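Local coordinates for protein MamA (Candidatus Magnetobacterium bavaricum, PDB 3VTX) that is a tetratricopeptide-repeat protein built of paired helices, a fold that generally serves as a scaffold for protein-protein binding, at residues Glu172-Ala175 / Lys176-Ala180; Ala160-Tyr163 / Phe164-Leu168. All coordinates share one frame; numbering follows the deposited sequence.

Overall arrangement
Both interactions lie at the C-terminal end of an all-helical tetratricopeptide-repeat chain, and they follow one another in series. Interaction 2 comes first, in the middle of helix 157-169, where the last long helix packs on helix 141-153. Interaction 1 closes the short helix 172-177 that comes next and carries the chain into its C-terminal tail. Their centres are about 18 Å apart, on the same side of the chain's centre, and they share no contact beyond the chain that joins them. The pair therefore records a change of setting: a helix partly buried by its neighbour gives way to a solvent-facing turn at the far end of the array.

Interaction 1. Residues Glu172-Ala175 / Lys176-Ala180; sequences EKKA and KYELA
Lys173 and Tyr177 meet in the last turn of helix 172-177, the short last helix of this tetratricopeptide-repeat chain, and the carbonyl of Lys173 is the acceptor to look at first. Tyr177 N reaches Lys173 O at 2.8 Å with an N-H...O angle of 156°. The same oxygen takes a second, weak bond from Lys176 N at 3.2 Å. That amide is itself divided, since it also makes a weak bond to Glu172 O at 3.3 Å, whereas the bonds that finish the helix keep the four-residue spacing. One step on, Glu178 N donates to Lys174 O at 3.1 Å. This is the last helical bond of the turn, because Glu178 is where the backbone leaves helical geometry.

Side chains four residues apart meet as well. Lys174 and Glu178 cross obliquely, and the touch is made by a methylene: Lys174 CG lies 3.5 Å from Glu178 OE1. The charges themselves stay apart, with Lys174 NZ 5.0 Å from OE1 of Glu178, so any attraction is probably modest in this solvent-facing setting. A chi1 of -68° sets CG of Tyr177 beside its own backbone N; the ring extends outward from the helix, and its CD2 comes up to Lys173 CG, while the Lys173 oxygen lies at the ring edge, near its plane. One face of that ring is occupied by Lys176 CG, 3.7 Å above the plane and over its centre.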
loop_
_atom_site.group_PDB
_atom_site.type_symbol
_atom_site.label_atom_id
_atom_site.label_comp_id
_atom_site.label_asym_id
_atom_site.label_seq_id
_atom_site.Cartn_x
_atom_site.Cartn_y
_atom_site.Cartn_z
ATOM N N GLU A 172 18.825 18.760 -4.997
ATOM C CA GLU A 172 19.671 19.635 -5.722
ATOM C C GLU A 172 21.096 19.688 -5.115
ATOM O O GLU A 172 22.071 19.698 -5.879
ATOM C CB GLU A 172 19.059 21.015 -5.993
ATOM C CG GLU A 172 19.044 21.893 -4.843
ATOM C CD GLU A 172 18.456 23.275 -5.119
ATOM O OE1 GLU A 172 18.743 24.122 -4.214
ATOM O OE2 GLU A 172 17.761 23.520 -6.176
ATOM N N LYS A 173 21.186 19.696 -3.786
ATOM C CA LYS A 173 22.543 19.628 -3.151
ATOM C C LYS A 173 23.281 18.342 -3.467
ATOM O O LYS A 173 24.401 18.388 -3.880
ATOM C CB LYS A 173 22.461 19.844 -1.627
ATOM C CG LYS A 173 23.825 19.992 -0.886
ATOM C CD LYS A 173 23.604 20.530 0.577
ATOM C CE LYS A 173 24.900 21.008 1.262
ATOM N NZ LYS A 173 24.719 21.114 2.744
ATOM N N LYS A 174 22.648 17.204 -3.291
ATOM C CA LYS A 174 23.217 15.917 -3.577
ATOM C C LYS A 174 23.631 15.860 -5.041
ATOM O O LYS A 174 24.670 15.342 -5.353
ATOM C CB LYS A 174 22.129 14.851 -3.379
ATOM C CG LYS A 174 22.552 13.413 -3.536
ATOM C CD LYS A 174 21.493 12.470 -2.921
ATOM C CE LYS A 174 21.555 11.026 -3.460
ATOM N NZ LYS A 174 20.701 10.098 -2.631
ATOM N N ALA A 175 22.760 16.383 -5.931
ATOM C CA ALA A 175 23.067 16.232 -7.382
ATOM C C ALA A 175 24.385 16.932 -7.737
ATOM O O ALA A 175 25.115 16.453 -8.646
ATOM C CB ALA A 175 21.869 16.756 -8.240
ATOM N N LYS A 176 24.701 18.046 -7.081
ATOM C CA LYS A 176 25.915 18.799 -7.335
ATOM C C LYS A 176 27.083 18.342 -6.551
ATOM O O LYS A 176 28.203 18.319 -7.116
ATOM C CB LYS A 176 25.727 20.265 -7.055
ATOM C CG LYS A 176 26.955 21.175 -7.291
ATOM C CD LYS A 176 26.527 22.605 -7.481
ATOM C CE LYS A 176 27.606 23.497 -8.004
ATOM N NZ LYS A 176 27.115 24.944 -8.055
ATOM N N TYR A 177 26.856 18.060 -5.263
ATOM C CA TYR A 177 27.967 17.883 -4.337
ATOM C C TYR A 177 28.320 16.427 -3.981
ATOM O O TYR A 177 29.322 16.227 -3.246
ATOM C CB TYR A 177 27.760 18.711 -3.084
ATOM C CG TYR A 177 27.845 20.178 -3.392
ATOM C CD1 TYR A 177 29.064 20.826 -3.582
ATOM C CD2 TYR A 177 26.690 20.972 -3.433
ATOM C CE1 TYR A 177 29.113 22.201 -3.849
ATOM C CE2 TYR A 177 26.751 22.306 -3.728
ATOM C CZ TYR A 177 27.978 22.922 -3.929
ATOM O OH TYR A 177 28.006 24.294 -4.210
ATOM N N GLU A 178 27.632 15.469 -4.578
ATOM C CA GLU A 178 27.980 14.059 -4.441
ATOM C C GLU A 178 28.301 13.391 -5.755
ATOM O O GLU A 178 27.898 13.904 -6.798
ATOM C CB GLU A 178 26.814 13.293 -3.778
ATOM C CG GLU A 178 26.647 13.854 -2.346
ATOM C CD GLU A 178 25.651 13.159 -1.423
ATOM O OE1 GLU A 178 25.161 12.033 -1.683
ATOM O OE2 GLU A 178 25.355 13.811 -0.413
ATOM N N LEU A 179 28.993 12.231 -5.705
ATOM C CA LEU A 179 29.403 11.498 -6.946
ATOM C C LEU A 179 28.553 10.359 -7.440
ATOM O O LEU A 179 28.480 10.119 -8.628
ATOM C CB LEU A 179 30.843 11.031 -6.781
ATOM C CG LEU A 179 31.909 12.101 -6.543
ATOM C CD1 LEU A 179 33.231 11.464 -6.144
ATOM C CD2 LEU A 179 32.008 12.933 -7.838
ATOM N N ALA A 180 27.904 9.634 -6.546
ATOM C CA ALA A 180 27.110 8.477 -7.034
ATOM C C ALA A 180 25.582 8.759 -7.062
ATOM O O ALA A 180 24.846 8.423 -6.150
ATOM C CB ALA A 180 27.439 7.144 -6.227
#

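Interaction 2. Residues Ala160-Tyr163 / Phe164-Leu168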
loop_
_atom_site.group_PDB
_atom_site.type_symbol
_atom_site.label_atom_id
_atom_site.label_comp_id
_atom_site.label_asym_id
_atom_site.label_seq_id
_atom_site.Cartn_x
_atom_site.Cartn_y
_atom_site.Cartn_z
ATOM N N ALA A 160 1.361 23.457 -10.312
ATOM C CA ALA A 160 1.950 22.183 -10.688
ATOM C C ALA A 160 3.444 22.322 -10.773
ATOM O O ALA A 160 4.151 21.571 -10.150
ATOM C CB ALA A 160 1.359 21.606 -12.033
ATOM N N VAL A 161 3.919 23.336 -11.501
ATOM C CA VAL A 161 5.336 23.472 -11.737
ATOM C C VAL A 161 6.056 23.883 -10.446
ATOM O O VAL A 161 7.156 23.405 -10.196
ATOM C CB VAL A 161 5.603 24.496 -12.871
ATOM C CG1 VAL A 161 7.057 24.906 -12.866
ATOM C CG2 VAL A 161 5.162 23.916 -14.224
ATOM N N LYS A 162 5.373 24.550 -9.553
ATOM C CA LYS A 162 5.922 24.865 -8.240
ATOM C C LYS A 162 6.281 23.567 -7.485
ATOM O O LYS A 162 7.391 23.432 -6.891
ATOM C CB LYS A 162 4.912 25.674 -7.365
ATOM C CG LYS A 162 5.288 25.767 -5.924
ATOM C CD LYS A 162 4.402 26.847 -5.165
ATOM C CE LYS A 162 4.100 26.417 -3.702
ATOM N NZ LYS A 162 2.757 27.019 -3.157
ATOM N N TYR A 163 5.403 22.553 -7.565
ATOM C CA TYR A 163 5.661 21.277 -6.848
ATOM C C TYR A 163 6.638 20.379 -7.562
ATOM O O TYR A 163 7.432 19.732 -6.877
ATOM C CB TYR A 163 4.351 20.564 -6.595
ATOM C CG TYR A 163 3.720 21.123 -5.303
ATOM C CD1 TYR A 163 2.854 22.180 -5.351
ATOM C CD2 TYR A 163 3.984 20.519 -4.082
ATOM C CE1 TYR A 163 2.307 22.708 -4.188
ATOM C CE2 TYR A 163 3.421 21.039 -2.897
ATOM C CZ TYR A 163 2.585 22.120 -2.994
ATOM O OH TYR A 163 1.994 22.718 -1.878
ATOM N N PHE A 164 6.591 20.357 -8.899
ATOM C CA PHE A 164 7.652 19.682 -9.646
ATOM C C PHE A 164 9.039 20.212 -9.312
ATOM O O PHE A 164 10.003 19.481 -9.103
ATOM C CB PHE A 164 7.415 19.718 -11.126
ATOM C CG PHE A 164 6.134 18.956 -11.553
ATOM C CD1 PHE A 164 5.952 17.677 -11.178
ATOM C CD2 PHE A 164 5.242 19.544 -12.396
ATOM C CE1 PHE A 164 4.823 16.942 -11.588
ATOM C CE2 PHE A 164 4.124 18.814 -12.815
ATOM C CZ PHE A 164 3.937 17.532 -12.380
ATOM N N LYS A 165 9.122 21.557 -9.189
ATOM C CA LYS A 165 10.355 22.192 -8.800
ATOM C C LYS A 165 10.703 21.875 -7.353
ATOM O O LYS A 165 11.918 21.681 -7.037
ATOM C CB LYS A 165 10.196 23.681 -8.987
ATOM C CG LYS A 165 10.463 24.145 -10.406
ATOM C CD LYS A 165 10.292 25.651 -10.548
ATOM C CE LYS A 165 10.461 26.074 -11.962
ATOM N NZ LYS A 165 11.052 27.554 -12.202
ATOM N N LYS A 166 9.755 21.768 -6.455
ATOM C CA LYS A 166 10.036 21.391 -5.069
ATOM C C LYS A 166 10.663 20.028 -5.024
ATOM O O LYS A 166 11.618 19.787 -4.257
ATOM C CB LYS A 166 8.879 21.382 -4.085
ATOM C CG LYS A 166 8.287 22.713 -3.742
ATOM C CD LYS A 166 7.022 22.464 -2.795
ATOM C CE LYS A 166 6.179 23.674 -2.520
ATOM N NZ LYS A 166 6.794 24.375 -1.362
ATOM N N ALA A 167 10.137 19.093 -5.824
ATOM C CA ALA A 167 10.715 17.773 -5.890
ATOM C C ALA A 167 12.184 17.829 -6.303
ATOM O O ALA A 167 12.987 17.119 -5.786
ATOM C CB ALA A 167 9.907 16.852 -6.915
ATOM N N LEU A 168 12.502 18.622 -7.293
ATOM C CA LEU A 168 13.876 18.725 -7.757
ATOM C C LEU A 168 14.735 19.336 -6.637
ATOM O O LEU A 168 15.874 18.952 -6.421
ATOM C CB LEU A 168 13.961 19.578 -8.962
ATOM C CG LEU A 168 13.634 18.887 -10.279
ATOM C CD1 LEU A 168 13.204 19.939 -11.385
ATOM C CD2 LEU A 168 14.880 18.106 -10.784
#
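Ala160 O is held by two amides: Phe164 N, at 3.0 Å and almost straight (N-H...O 172°), and Tyr163 N, a weaker bond of the same length. Phe164 CD2 comes within 3.2 Å of Ala160 O, which lies obliquely to the ring, while CE2 rests on the methyl of Ala160. The next three carbonyls each accept the amide four residues on, as in Lys165 N to Val161 O at 2.9 Å.

The lysines contribute mostly hydrocarbon. Lys166 runs alongside Tyr163 and lays its CE over one face of the phenol ring, 4.0 Å from the centroid and offset toward the rim, a CH-pi contact. A bend at chi4 (-86°) turns NZ off the line of the chain, and at 5.3 Å from the Tyr163 centroid it offers at most a weak cation-pi attraction. Lys162 runs beside Lys166 in the same direction, its CE 3.6 Å from Lys166 CE, and sends its NZ to a salt bridge with Glu159. Ala160, Tyr163, Lys166 and Ala167 also touch helix 141-153, the antiparallel helix-on-helix packing of a tetratricopeptide repeat.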